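Local structure of cellulase CEL9M (Clostridium cellulolyticum, 1IA6) at residues Glu80-Phe85 against Gly89-Met94; Ile360-Arg365 against His383-Ala388; Leu65-Ser70 against Asp103-Ser108; Val319-Asn324 against Ser328-Ala333. The protein probably cleaves internal beta-1,4-glucosidic linkages in cellulose, lichenin and cereal beta-glucans, as an endoglucanase of glycoside hydrolase family 9. All coordinates share one frame; numbering follows the deposited sequence.

Contact 1 of 4, residues Glu80-Phe85 against Gly89-Met94; sequences EFKESF and GNTTKM
Phe-85, in the last turn of helix 82-87, meets Gly-89, Asn-90 and Thr-91 at the junction with helix 91-107, and Met-94 one turn further on; backbone hydrogen bonding comes first. Asn-90 N donates to Phe-85 O over 2.8 Å with an N-H...O angle of 158°, a short and fairly straight bond. A weak second bond reaches the same oxygen from Thr-91 N, at 3.4 Å. Gly-89, with positive phi, closes helix 82-87 in a Schellman motif.

The second kind of contact is apolar. Met-94 meets the Phe-85 ring with its methyl, CE lying 3.6 Å from CE2, while its CG comes within 4.0 Å of CD2. The sulfur completes a Met-aromatic contact: SD stands 4.9 Å from the ring centroid, 59° off the normal, thus oblique to the ring. Met-94 CG is anti to the backbone N (chi1 -179°) and the chain then bends at chi2, which carries SD and CE along the CE2 side of the ring. Ile-14 of helix 6-15, Ala-424 of helix 413-429 and Leu-78 of helix 64-80 also touch Phe-85.

The third kind is polar against carbon. Thr-91 OG1 packs 3.2 Å from Phe-85 CB, yet its hydrogen bond goes to Asp-86 OD1; the Asn-90 amide likewise bonds Thr-88 through ND2.

The chemistry implies a division of labour: the Phe-85 carbonyl is held chiefly by Asn-90 N, Thr-91 OG1 and Asn-90 ND2 find their partners within the connection, and a buried ring and thioether pack against each other where the two helices join.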
loop_
_atom_site.group_PDB
_atom_site.type_symbol
_atom_site.label_atom_id
_atom_site.label_comp_id
_atom_site.label_asym_id
_atom_site.label_seq_id
_atom_site.Cartn_x
_atom_site.Cartn_y
_atom_site.Cartn_z
ATOM N N GLU A 80 -4.885 -6.902 -12.071
ATOM C CA GLU A 80 -4.128 -6.754 -13.314
ATOM C C GLU A 80 -3.186 -7.907 -13.654
ATOM O O GLU A 80 -2.970 -8.202 -14.831
ATOM C CB GLU A 80 -3.302 -5.464 -13.279
ATOM C CG GLU A 80 -4.101 -4.178 -13.094
ATOM C CD GLU A 80 -4.902 -3.776 -14.323
ATOM O OE1 GLU A 80 -4.669 -4.335 -15.416
ATOM O OE2 GLU A 80 -5.761 -2.880 -14.196
ATOM N N PHE A 81 -2.615 -8.546 -12.636
ATOM C CA PHE A 81 -1.664 -9.633 -12.863
ATOM C C PHE A 81 -2.055 -10.941 -12.182
ATOM O O PHE A 81 -1.199 -11.650 -11.654
ATOM C CB PHE A 81 -0.271 -9.210 -12.379
ATOM C CG PHE A 81 0.225 -7.928 -12.992
ATOM C CD1 PHE A 81 0.458 -7.838 -14.362
ATOM C CD2 PHE A 81 0.455 -6.805 -12.199
ATOM C CE1 PHE A 81 0.911 -6.647 -14.936
ATOM C CE2 PHE A 81 0.908 -5.609 -12.764
ATOM C CZ PHE A 81 1.135 -5.533 -14.135
ATOM N N LYS A 82 -3.341 -11.267 -12.214
ATOM C CA LYS A 82 -3.839 -12.481 -11.587
ATOM C C LYS A 82 -3.061 -13.740 -11.961
ATOM O O LYS A 82 -2.810 -14.592 -11.107
ATOM C CB LYS A 82 -5.317 -12.677 -11.927
ATOM C CG LYS A 82 -5.917 -13.944 -11.349
ATOM C CD LYS A 82 -7.379 -14.079 -11.733
ATOM C CE LYS A 82 -7.913 -15.459 -11.382
ATOM N NZ LYS A 82 -7.698 -15.771 -9.946
ATOM N N GLU A 83 -2.687 -13.858 -13.233
ATOM C CA GLU A 83 -1.946 -15.024 -13.713
ATOM C C GLU A 83 -0.659 -15.249 -12.936
ATOM O O GLU A 83 -0.275 -16.389 -12.668
ATOM C CB GLU A 83 -1.607 -14.874 -15.201
ATOM C CG GLU A 83 -2.805 -14.905 -16.137
ATOM C CD GLU A 83 -3.810 -13.807 -15.844
ATOM O OE1 GLU A 83 -3.406 -12.624 -15.776
ATOM O OE2 GLU A 83 -5.008 -14.131 -15.686
ATOM N N SER A 84 0.013 -14.159 -12.581
ATOM C CA SER A 84 1.264 -14.249 -11.836
ATOM C C SER A 84 1.063 -14.880 -10.468
ATOM O O SER A 84 1.910 -15.641 -10.005
ATOM C CB SER A 84 1.889 -12.862 -11.669
ATOM O OG SER A 84 2.194 -12.298 -12.929
ATOM N N PHE A 85 -0.050 -14.555 -9.816
ATOM C CA PHE A 85 -0.339 -15.118 -8.505
ATOM C C PHE A 85 -0.760 -16.588 -8.625
ATOM O O PHE A 85 -0.325 -17.431 -7.838
ATOM C CB PHE A 85 -1.443 -14.320 -7.798
ATOM C CG PHE A 85 -1.060 -12.899 -7.472
ATOM C CD1 PHE A 85 -1.136 -11.901 -8.439
ATOM C CD2 PHE A 85 -0.626 -12.562 -6.192
ATOM C CE1 PHE A 85 -0.786 -10.582 -8.138
ATOM C CE2 PHE A 85 -0.273 -11.247 -5.881
ATOM C CZ PHE A 85 -0.354 -10.258 -6.853
ATOM N N GLY A 89 1.293 -19.950 -7.163
ATOM C CA GLY A 89 0.597 -20.468 -5.998
ATOM C C GLY A 89 0.455 -19.477 -4.853
ATOM O O GLY A 89 0.438 -19.870 -3.683
ATOM N N ASN A 90 0.344 -18.193 -5.180
ATOM C CA ASN A 90 0.205 -17.165 -4.154
ATOM C C ASN A 90 -1.179 -16.534 -4.065
ATOM O O ASN A 90 -1.431 -15.705 -3.190
ATOM C CB ASN A 90 1.244 -16.064 -4.374
ATOM C CG ASN A 90 2.633 -16.495 -3.966
ATOM O OD1 ASN A 90 2.863 -16.858 -2.812
ATOM N ND2 ASN A 90 3.570 -16.461 -4.909
ATOM N N THR A 91 -2.083 -16.929 -4.950
ATOM C CA THR A 91 -3.423 -16.355 -4.949
ATOM C C THR A 91 -4.192 -16.535 -3.645
ATOM O O THR A 91 -4.822 -15.597 -3.158
ATOM C CB THR A 91 -4.262 -16.927 -6.095
ATOM O OG1 THR A 91 -3.589 -16.681 -7.334
ATOM C CG2 THR A 91 -5.632 -16.266 -6.136
ATOM N N THR A 92 -4.147 -17.737 -3.083
ATOM C CA THR A 92 -4.859 -18.016 -1.842
ATOM C C THR A 92 -4.404 -17.128 -0.690
ATOM O O THR A 92 -5.230 -16.550 0.016
ATOM C CB THR A 92 -4.690 -19.487 -1.428
ATOM O OG1 THR A 92 -5.227 -20.331 -2.453
ATOM C CG2 THR A 92 -5.416 -19.757 -0.116
ATOM N N LYS A 93 -3.094 -17.024 -0.500
ATOM C CA LYS A 93 -2.546 -16.205 0.575
ATOM C C LYS A 93 -2.873 -14.734 0.323
ATOM O O LYS A 93 -3.255 -14.011 1.239
ATOM C CB LYS A 93 -1.027 -16.399 0.663
ATOM C CG LYS A 93 -0.361 -15.687 1.839
ATOM C CD LYS A 93 -0.849 -16.233 3.175
ATOM C CE LYS A 93 -0.132 -15.556 4.333
ATOM N NZ LYS A 93 -0.555 -16.080 5.663
ATOM N N MET A 94 -2.728 -14.301 -0.926
ATOM C CA MET A 94 -3.021 -12.917 -1.282
ATOM C C MET A 94 -4.462 -12.559 -0.912
ATOM O O MET A 94 -4.720 -11.497 -0.344
ATOM C CB MET A 94 -2.803 -12.705 -2.782
ATOM C CG MET A 94 -3.056 -11.288 -3.248
ATOM S SD MET A 94 -1.819 -10.128 -2.619
ATOM C CE MET A 94 -1.983 -8.823 -3.812
#

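Contact 2 of 4, residues Ile360-Arg365 against His383-Ala388; sequences IHPHHR and HLLTGA
Pro-362 begins the contact from the first segment, its CB lying 4.2 Å from Leu-385 CD2, a light apolar touch; its side chain is about 6 Å from that of Asp-401, a predicted active-site residue whose OD2 accepts a hydrogen bond from Ile-360 N, two residues before the proline. An inverse gamma turn centred on His-363 leads on to His-364.

His-364 carries most of the contact. With CG anti to the backbone N (chi1 -170°), its imidazole lies across the end of Leu-385 at about a right angle. One face receives both methyls: CD2 sits 3.8 Å from His-364 CG, and CD1 is centred above the ring, 4.1 Å from the centroid and 9° off the normal, a CH-pi contact. The ring nitrogens are engaged elsewhere: NE2 bonds to Asn-20 OD1, and ND1 caps Ala-367 N at the start of helix 365-368. Leu-385 is itself the centre of an inverse gamma turn and opens a type II turn ending at Ala-388.

No hydrogen bond joins the two loops, and their association here rests on van der Waals and CH-pi contact; the nitrogens fix the imidazole's rotation and thereby present a defined face to the leucine, about 6 Å, side chain to side chain, from the zinc ligand His-55.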
loop_
_atom_site.group_PDB
_atom_site.type_symbol
_atom_site.label_atom_id
_atom_site.label_comp_id
_atom_site.label_asym_id
_atom_site.label_seq_id
_atom_site.Cartn_x
_atom_site.Cartn_y
_atom_site.Cartn_z
ATOM N N ILE A 360 19.446 -6.156 9.117
ATOM C CA ILE A 360 19.241 -6.859 10.381
ATOM C C ILE A 360 18.675 -5.958 11.478
ATOM O O ILE A 360 18.386 -6.426 12.583
ATOM C CB ILE A 360 20.557 -7.491 10.906
ATOM C CG1 ILE A 360 21.587 -6.398 11.183
ATOM C CG2 ILE A 360 21.092 -8.493 9.895
ATOM C CD1 ILE A 360 22.878 -6.913 11.806
ATOM N N HIS A 361 18.506 -4.676 11.164
ATOM C CA HIS A 361 17.976 -3.700 12.115
ATOM C C HIS A 361 16.690 -3.018 11.629
ATOM O O HIS A 361 16.597 -1.793 11.643
ATOM C CB HIS A 361 19.026 -2.615 12.392
ATOM C CG HIS A 361 20.194 -3.086 13.201
ATOM N ND1 HIS A 361 20.160 -3.182 14.576
ATOM C CD2 HIS A 361 21.434 -3.486 12.828
ATOM C CE1 HIS A 361 21.327 -3.618 15.015
ATOM N NE2 HIS A 361 22.118 -3.810 13.975
ATOM N N PRO A 362 15.683 -3.793 11.198
ATOM C CA PRO A 362 14.455 -3.133 10.736
ATOM C C PRO A 362 13.771 -2.350 11.862
ATOM O O PRO A 362 13.764 -2.788 13.012
ATOM C CB PRO A 362 13.603 -4.299 10.248
ATOM C CG PRO A 362 14.015 -5.419 11.179
ATOM C CD PRO A 362 15.523 -5.258 11.215
ATOM N N HIS A 363 13.214 -1.188 11.533
ATOM C CA HIS A 363 12.517 -0.377 12.525
ATOM C C HIS A 363 11.117 -0.971 12.660
ATOM O O HIS A 363 10.152 -0.463 12.091
ATOM C CB HIS A 363 12.437 1.076 12.057
ATOM C CG HIS A 363 11.861 2.006 13.076
ATOM N ND1 HIS A 363 12.381 2.129 14.347
ATOM C CD2 HIS A 363 10.810 2.858 13.016
ATOM C CE1 HIS A 363 11.673 3.014 15.026
ATOM N NE2 HIS A 363 10.714 3.471 14.241
ATOM N N HIS A 364 11.019 -2.060 13.414
ATOM C CA HIS A 364 9.756 -2.766 13.596
ATOM C C HIS A 364 9.726 -3.351 15.008
ATOM O O HIS A 364 10.547 -4.195 15.363
ATOM C CB HIS A 364 9.661 -3.864 12.528
ATOM C CG HIS A 364 8.318 -4.521 12.428
ATOM N ND1 HIS A 364 7.935 -5.564 13.245
ATOM C CD2 HIS A 364 7.284 -4.310 11.580
ATOM C CE1 HIS A 364 6.725 -5.969 12.901
ATOM N NE2 HIS A 364 6.307 -5.225 11.892
ATOM N N ARG A 365 8.774 -2.895 15.814
ATOM C CA ARG A 365 8.676 -3.351 17.196
ATOM C C ARG A 365 8.517 -4.858 17.388
ATOM O O ARG A 365 9.272 -5.466 18.147
ATOM C CB ARG A 365 7.546 -2.599 17.907
ATOM C CG ARG A 365 7.886 -1.133 18.153
ATOM C CD ARG A 365 6.686 -0.323 18.615
ATOM N NE ARG A 365 7.066 1.049 18.951
ATOM C CZ ARG A 365 7.431 1.976 18.071
ATOM N NH1 ARG A 365 7.471 1.702 16.772
ATOM N NH2 ARG A 365 7.765 3.189 18.494
ATOM N N HIS A 383 13.594 -11.521 15.542
ATOM C CA HIS A 383 12.828 -12.295 14.566
ATOM C C HIS A 383 13.054 -11.832 13.127
ATOM O O HIS A 383 13.319 -10.660 12.882
ATOM C CB HIS A 383 11.342 -12.207 14.911
ATOM C CG HIS A 383 11.030 -12.592 16.323
ATOM N ND1 HIS A 383 11.195 -13.875 16.797
ATOM C CD2 HIS A 383 10.580 -11.858 17.369
ATOM C CE1 HIS A 383 10.859 -13.918 18.074
ATOM N NE2 HIS A 383 10.483 -12.708 18.447
ATOM N N LEU A 384 12.948 -12.761 12.181
ATOM C CA LEU A 384 13.143 -12.445 10.769
ATOM C C LEU A 384 11.854 -11.895 10.156
ATOM O O LEU A 384 10.842 -12.596 10.081
ATOM C CB LEU A 384 13.589 -13.695 10.004
ATOM C CG LEU A 384 13.899 -13.506 8.513
ATOM C CD1 LEU A 384 15.092 -12.575 8.349
ATOM C CD2 LEU A 384 14.189 -14.851 7.866
ATOM N N LEU A 385 11.902 -10.639 9.719
ATOM C CA LEU A 385 10.744 -9.973 9.120
ATOM C C LEU A 385 10.711 -10.241 7.612
ATOM O O LEU A 385 10.905 -9.345 6.797
ATOM C CB LEU A 385 10.825 -8.466 9.400
ATOM C CG LEU A 385 9.650 -7.564 9.003
ATOM C CD1 LEU A 385 8.387 -8.009 9.716
ATOM C CD2 LEU A 385 9.975 -6.123 9.373
ATOM N N THR A 386 10.445 -11.492 7.260
ATOM C CA THR A 386 10.406 -11.930 5.871
ATOM C C THR A 386 9.542 -11.081 4.939
ATOM O O THR A 386 8.380 -10.808 5.236
ATOM C CB THR A 386 9.913 -13.387 5.791
ATOM O OG1 THR A 386 10.754 -14.212 6.609
ATOM C CG2 THR A 386 9.949 -13.894 4.350
ATOM N N GLY A 387 10.130 -10.669 3.817
ATOM C CA GLY A 387 9.408 -9.897 2.814
ATOM C C GLY A 387 9.329 -8.385 2.942
ATOM O O GLY A 387 8.826 -7.720 2.039
ATOM N N ALA A 388 9.833 -7.826 4.036
ATOM C CA ALA A 388 9.763 -6.381 4.223
ATOM C C ALA A 388 10.726 -5.600 3.336
ATOM O O ALA A 388 11.910 -5.920 3.253
ATOM C CB ALA A 388 10.024 -6.026 5.691
#

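Contact 3 of 4, residues Leu65-Ser70 against Asp103-Ser108; sequences LPQGYS and DYFLKS
A buried helix-to-helix contact joins Gln-67 and Gly-68 of helix 64-80 to Tyr-104 and Phe-105 near the end of helix 91-107. The short segments' axes approach no nearer than 12.0 Å, at 130° between their N-to-C directions, so large side chains must span the gap. Phe-105 does so at its far end: its CE1 meets Gln-67 CG at 3.7 Å, with CG at the ring edge, and its CZ reaches Gly-68 CA at 4.1 Å.

Both helices belong to the (alpha/alpha)6 barrel of family 9 catalytic modules. Thr-158 and Ala-161 of helix 152-169 also touch Phe-105, and Leu-413 of helix 413-429 touches Gln-67.

With CG anti to the backbone N (chi1 -173°), which sets it on Phe-105, and a bend at chi2 that brings OE1 to Tyr-104, the Gln-67 side chain crosses the tyrosine's at about a right angle, amide and ring planes 66° apart and OE1 3.8 Å from Tyr-104 CD2. This oxygen accepts a hydrogen bond from Tyr-54 N, next in sequence to the zinc ligand His-55. Ser-108 OG bonds Tyr-104 O at 2.9 Å, from above the carbonyl plane, and lies over a face of the phenol ring, offset toward its rim.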
loop_
_atom_site.group_PDB
_atom_site.type_symbol
_atom_site.label_atom_id
_atom_site.label_comp_id
_atom_site.label_asym_id
_atom_site.label_seq_id
_atom_site.Cartn_x
_atom_site.Cartn_y
_atom_site.Cartn_z
ATOM N N LEU A 65 -5.574 6.525 5.787
ATOM C CA LEU A 65 -5.166 6.731 4.401
ATOM C C LEU A 65 -4.230 5.644 3.885
ATOM O O LEU A 65 -4.510 5.024 2.857
ATOM C CB LEU A 65 -4.549 8.125 4.212
ATOM C CG LEU A 65 -4.247 8.531 2.761
ATOM C CD1 LEU A 65 -5.429 8.200 1.850
ATOM C CD2 LEU A 65 -3.942 10.027 2.712
ATOM N N PRO A 66 -3.103 5.401 4.574
ATOM C CA PRO A 66 -2.219 4.345 4.069
ATOM C C PRO A 66 -2.858 2.957 4.161
ATOM O O PRO A 66 -2.507 2.060 3.399
ATOM C CB PRO A 66 -0.962 4.486 4.935
ATOM C CG PRO A 66 -1.462 5.136 6.192
ATOM C CD PRO A 66 -2.471 6.137 5.684
ATOM N N GLN A 67 -3.792 2.776 5.092
ATOM C CA GLN A 67 -4.462 1.482 5.220
ATOM C C GLN A 67 -5.294 1.247 3.955
ATOM O O GLN A 67 -5.237 0.174 3.352
ATOM C CB GLN A 67 -5.366 1.463 6.459
ATOM C CG GLN A 67 -5.979 0.100 6.790
ATOM C CD GLN A 67 -5.190 -0.702 7.829
ATOM O OE1 GLN A 67 -5.595 -1.803 8.210
ATOM N NE2 GLN A 67 -4.069 -0.153 8.292
ATOM N N GLY A 68 -6.054 2.263 3.552
ATOM C CA GLY A 68 -6.884 2.150 2.360
ATOM C C GLY A 68 -6.073 2.074 1.077
ATOM O O GLY A 68 -6.373 1.280 0.184
ATOM N N TYR A 69 -5.050 2.914 0.979
ATOM C CA TYR A 69 -4.169 2.927 -0.190
ATOM C C TYR A 69 -3.548 1.546 -0.390
ATOM O O TYR A 69 -3.562 0.994 -1.491
ATOM C CB TYR A 69 -3.047 3.953 0.018
ATOM C CG TYR A 69 -1.878 3.795 -0.933
ATOM C CD1 TYR A 69 -1.924 4.330 -2.217
ATOM C CD2 TYR A 69 -0.731 3.095 -0.551
ATOM C CE1 TYR A 69 -0.857 4.175 -3.103
ATOM C CE2 TYR A 69 0.345 2.931 -1.430
ATOM C CZ TYR A 69 0.272 3.474 -2.703
ATOM O OH TYR A 69 1.318 3.311 -3.582
ATOM N N SER A 70 -2.996 0.993 0.684
ATOM C CA SER A 70 -2.352 -0.315 0.613
ATOM C C SER A 70 -3.313 -1.400 0.144
ATOM O O SER A 70 -2.967 -2.208 -0.717
ATOM C CB SER A 70 -1.757 -0.676 1.973
ATOM O OG SER A 70 -0.697 0.215 2.291
ATOM N N ASP A 103 -12.489 -6.927 5.806
ATOM C CA ASP A 103 -13.326 -7.253 6.963
ATOM C C ASP A 103 -13.295 -6.070 7.928
ATOM O O ASP A 103 -14.302 -5.725 8.552
ATOM C CB ASP A 103 -12.803 -8.493 7.696
ATOM C CG ASP A 103 -13.216 -9.792 7.030
ATOM O OD1 ASP A 103 -14.077 -9.763 6.127
ATOM O OD2 ASP A 103 -12.682 -10.848 7.429
ATOM N N TYR A 104 -12.119 -5.463 8.050
ATOM C CA TYR A 104 -11.921 -4.318 8.930
ATOM C C TYR A 104 -12.672 -3.091 8.410
ATOM O O TYR A 104 -13.324 -2.387 9.179
ATOM C CB TYR A 104 -10.415 -4.041 9.056
ATOM C CG TYR A 104 -10.031 -2.762 9.768
ATOM C CD1 TYR A 104 -10.409 -2.525 11.092
ATOM C CD2 TYR A 104 -9.256 -1.798 9.121
ATOM C CE1 TYR A 104 -10.020 -1.357 11.753
ATOM C CE2 TYR A 104 -8.862 -0.630 9.773
ATOM C CZ TYR A 104 -9.248 -0.417 11.087
ATOM O OH TYR A 104 -8.856 0.739 11.729
ATOM N N PHE A 105 -12.597 -2.838 7.108
ATOM C CA PHE A 105 -13.298 -1.691 6.540
ATOM C C PHE A 105 -14.809 -1.803 6.745
ATOM O O PHE A 105 -15.476 -0.812 7.056
ATOM C CB PHE A 105 -13.005 -1.556 5.041
ATOM C CG PHE A 105 -11.553 -1.351 4.719
ATOM C CD1 PHE A 105 -10.717 -0.655 5.592
ATOM C CD2 PHE A 105 -11.022 -1.843 3.536
ATOM C CE1 PHE A 105 -9.367 -0.457 5.286
ATOM C CE2 PHE A 105 -9.676 -1.652 3.220
ATOM C CZ PHE A 105 -8.849 -0.958 4.097
ATOM N N LEU A 106 -15.346 -3.006 6.567
ATOM C CA LEU A 106 -16.779 -3.223 6.734
ATOM C C LEU A 106 -17.217 -2.995 8.179
ATOM O O LEU A 106 -18.252 -2.379 8.424
ATOM C CB LEU A 106 -17.163 -4.636 6.277
ATOM C CG LEU A 106 -17.083 -4.892 4.766
ATOM C CD1 LEU A 106 -17.391 -6.355 4.468
ATOM C CD2 LEU A 106 -18.062 -3.980 4.041
ATOM N N LYS A 107 -16.427 -3.481 9.132
ATOM C CA LYS A 107 -16.746 -3.302 10.547
ATOM C C LYS A 107 -16.668 -1.825 10.942
ATOM O O LYS A 107 -17.390 -1.367 11.831
ATOM C CB LYS A 107 -15.780 -4.124 11.409
ATOM C CG LYS A 107 -15.959 -5.627 11.231
ATOM C CD LYS A 107 -14.815 -6.424 11.842
ATOM C CE LYS A 107 -14.746 -6.267 13.349
ATOM N NZ LYS A 107 -13.664 -7.120 13.918
ATOM N N SER A 108 -15.799 -1.082 10.265
ATOM C CA SER A 108 -15.616 0.339 10.544
ATOM C C SER A 108 -16.701 1.222 9.923
ATOM O O SER A 108 -16.673 2.437 10.085
ATOM C CB SER A 108 -14.242 0.800 10.039
ATOM O OG SER A 108 -13.193 0.060 10.645
#

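Contact 4 of 4, residues Val319-Asn324 against Ser328-Ala333; sequences VYCKQN and SLLDLA
Cys-321 and Tyr-320 of helix 306-323 meet Leu-329 and Leu-330 of helix 327-341 entirely through apolar atoms. The thiol sulfur sits between the two leucines: SG is 3.8 Å from Leu-329 CB and 3.9 Å from Leu-330 CD2. Beside it, the Tyr-320 ring takes one methyl of Leu-329, with CD2 of the ring 3.6 Å from CD1 of the leucine and CE2 only slightly farther, at 3.8 Å. The methyl approaches the ring obliquely.

Torsions account for these placements. Cys-321 SG lies beside the backbone N and anti to the carbonyl carbon (chi1 -75°), directed at the facing helix, whereas Tyr-320 holds its ring anti to the backbone N (chi1 176°), which turns its CD2-CE2 side to Leu-329 CD1. The nearest alpha carbons, Cys-321 CA and Leu-330 CA, are 7.5 Å apart, and the short axes come to 10.3 Å at an angle of 151°, a nearly antiparallel pair.

A second shell surrounds the ring and the leucines. Phe-284 meets Tyr-320 edge-to-face and also touches Leu-329, while Phe-430 touches Leu-330.

In the fold this is an antiparallel helical hairpin with a tight connection, its segments only four residues apart in sequence. Helix 274-289 packs against Leu-329 and Leu-332, and helix 260-271 lies against Val-319, Tyr-320 and Gln-323, so the hairpin is flanked by the two helices that precede it in the chain.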
loop_
_atom_site.group_PDB
_atom_site.type_symbol
_atom_site.label_atom_id
_atom_site.label_comp_id
_atom_site.label_asym_id
_atom_site.label_seq_id
_atom_site.Cartn_x
_atom_site.Cartn_y
_atom_site.Cartn_z
ATOM N N VAL A 319 1.796 -1.899 -15.580
ATOM C CA VAL A 319 0.365 -2.046 -15.831
ATOM C C VAL A 319 0.096 -1.418 -17.196
ATOM O O VAL A 319 -0.646 -1.963 -18.014
ATOM C CB VAL A 319 -0.475 -1.328 -14.753
ATOM C CG1 VAL A 319 -1.954 -1.385 -15.114
ATOM C CG2 VAL A 319 -0.243 -1.985 -13.403
ATOM N N TYR A 320 0.721 -0.270 -17.438
ATOM C CA TYR A 320 0.581 0.438 -18.703
ATOM C C TYR A 320 1.069 -0.438 -19.859
ATOM O O TYR A 320 0.461 -0.462 -20.931
ATOM C CB TYR A 320 1.399 1.733 -18.666
ATOM C CG TYR A 320 1.400 2.509 -19.960
ATOM C CD1 TYR A 320 0.296 3.271 -20.338
ATOM C CD2 TYR A 320 2.506 2.484 -20.808
ATOM C CE1 TYR A 320 0.296 3.995 -21.532
ATOM C CE2 TYR A 320 2.515 3.201 -22.003
ATOM C CZ TYR A 320 1.408 3.955 -22.356
ATOM O OH TYR A 320 1.419 4.678 -23.530
ATOM N N CYS A 321 2.163 -1.162 -19.635
ATOM C CA CYS A 321 2.736 -2.020 -20.673
ATOM C C CYS A 321 1.866 -3.193 -21.120
ATOM O O CYS A 321 2.140 -3.810 -22.149
ATOM C CB CYS A 321 4.108 -2.538 -20.233
ATOM S SG CYS A 321 5.406 -1.287 -20.337
ATOM N N LYS A 322 0.827 -3.507 -20.354
ATOM C CA LYS A 322 -0.062 -4.600 -20.731
ATOM C C LYS A 322 -0.704 -4.295 -22.081
ATOM O O LYS A 322 -0.780 -5.162 -22.953
ATOM C CB LYS A 322 -1.161 -4.792 -19.684
ATOM C CG LYS A 322 -0.676 -5.382 -18.369
ATOM C CD LYS A 322 -1.815 -5.509 -17.365
ATOM C CE LYS A 322 -2.921 -6.424 -17.878
ATOM N NZ LYS A 322 -4.046 -6.527 -16.906
ATOM N N GLN A 323 -1.156 -3.058 -22.253
ATOM C CA GLN A 323 -1.797 -2.655 -23.498
ATOM C C GLN A 323 -0.874 -1.896 -24.445
ATOM O O GLN A 323 -1.047 -1.953 -25.660
ATOM C CB GLN A 323 -3.028 -1.797 -23.201
ATOM C CG GLN A 323 -4.090 -2.508 -22.382
ATOM C CD GLN A 323 -5.383 -1.724 -22.306
ATOM O OE1 GLN A 323 -5.386 -0.537 -21.975
ATOM N NE2 GLN A 323 -6.496 -2.387 -22.608
ATOM N N ASN A 324 0.102 -1.189 -23.889
ATOM C CA ASN A 324 1.034 -0.413 -24.693
ATOM C C ASN A 324 2.467 -0.796 -24.348
ATOM O O ASN A 324 3.162 -0.070 -23.637
ATOM C CB ASN A 324 0.822 1.079 -24.430
ATOM C CG ASN A 324 -0.595 1.531 -24.736
ATOM O OD1 ASN A 324 -1.102 2.477 -24.132
ATOM N ND2 ASN A 324 -1.239 0.861 -25.686
ATOM N N SER A 328 11.339 0.670 -23.483
ATOM C CA SER A 328 12.087 1.597 -22.641
ATOM C C SER A 328 11.520 1.562 -21.223
ATOM O O SER A 328 12.252 1.731 -20.249
ATOM C CB SER A 328 12.018 3.022 -23.197
ATOM O OG SER A 328 10.720 3.574 -23.060
ATOM N N LEU A 329 10.215 1.331 -21.113
ATOM C CA LEU A 329 9.558 1.264 -19.812
ATOM C C LEU A 329 9.854 -0.071 -19.139
ATOM O O LEU A 329 10.084 -0.129 -17.930
ATOM C CB LEU A 329 8.044 1.449 -19.965
ATOM C CG LEU A 329 7.593 2.818 -20.482
ATOM C CD1 LEU A 329 6.082 2.829 -20.676
ATOM C CD2 LEU A 329 8.010 3.898 -19.495
ATOM N N LEU A 330 9.852 -1.143 -19.923
ATOM C CA LEU A 330 10.137 -2.468 -19.390
ATOM C C LEU A 330 11.570 -2.543 -18.877
ATOM O O LEU A 330 11.831 -3.151 -17.841
ATOM C CB LEU A 330 9.910 -3.539 -20.462
ATOM C CG LEU A 330 8.446 -3.792 -20.829
ATOM C CD1 LEU A 330 8.365 -4.726 -22.023
ATOM C CD2 LEU A 330 7.714 -4.378 -19.629
ATOM N N ASP A 331 12.500 -1.921 -19.598
ATOM C CA ASP A 331 13.895 -1.938 -19.176
ATOM C C ASP A 331 14.090 -1.130 -17.901
ATOM O O ASP A 331 14.831 -1.537 -17.008
ATOM C CB ASP A 331 14.808 -1.379 -20.271
ATOM C CG ASP A 331 14.830 -2.245 -21.514
ATOM O OD1 ASP A 331 14.748 -3.485 -21.382
ATOM O OD2 ASP A 331 14.942 -1.684 -22.625
ATOM N N LEU A 332 13.424 0.016 -17.814
ATOM C CA LEU A 332 13.553 0.862 -16.632
ATOM C C LEU A 332 12.988 0.128 -15.426
ATOM O O LEU A 332 13.637 0.037 -14.381
ATOM C CB LEU A 332 12.807 2.189 -16.839
ATOM C CG LEU A 332 13.027 3.316 -15.817
ATOM C CD1 LEU A 332 12.470 4.615 -16.377
ATOM C CD2 LEU A 332 12.360 2.980 -14.495
ATOM N N ALA A 333 11.777 -0.401 -15.577
ATOM C CA ALA A 333 11.114 -1.126 -14.498
ATOM C C ALA A 333 11.939 -2.316 -14.027
ATOM O O ALA A 333 12.080 -2.548 -12.825
ATOM C CB ALA A 333 9.732 -1.597 -14.958
#

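Contacts 1 and 4 touch: Glu-80 OE1 and Lys-322 NZ form a salt bridge at 2.7 Å, and the Phe-81 ring packs on Val-319 and Lys-322, although the centres are 20 Å apart. Contacts 1 and 3 share helix 91-107, with contact 1 nested in the chain excursion that contact 3 closes (centres 21 Å apart). Contact 2 stands away from all three, its centre 24, 23 and 31 Å from those of contacts 1, 3 and 4. Contacts 2 and 3 both lie near the zinc site, the side chains of His-364 and Gln-67 being about 6 and 7 Å from that of His-55. Contact 2 also adjoins predicted catalytic Asp-401; contacts 1 and 4 lie away from the annotated sites.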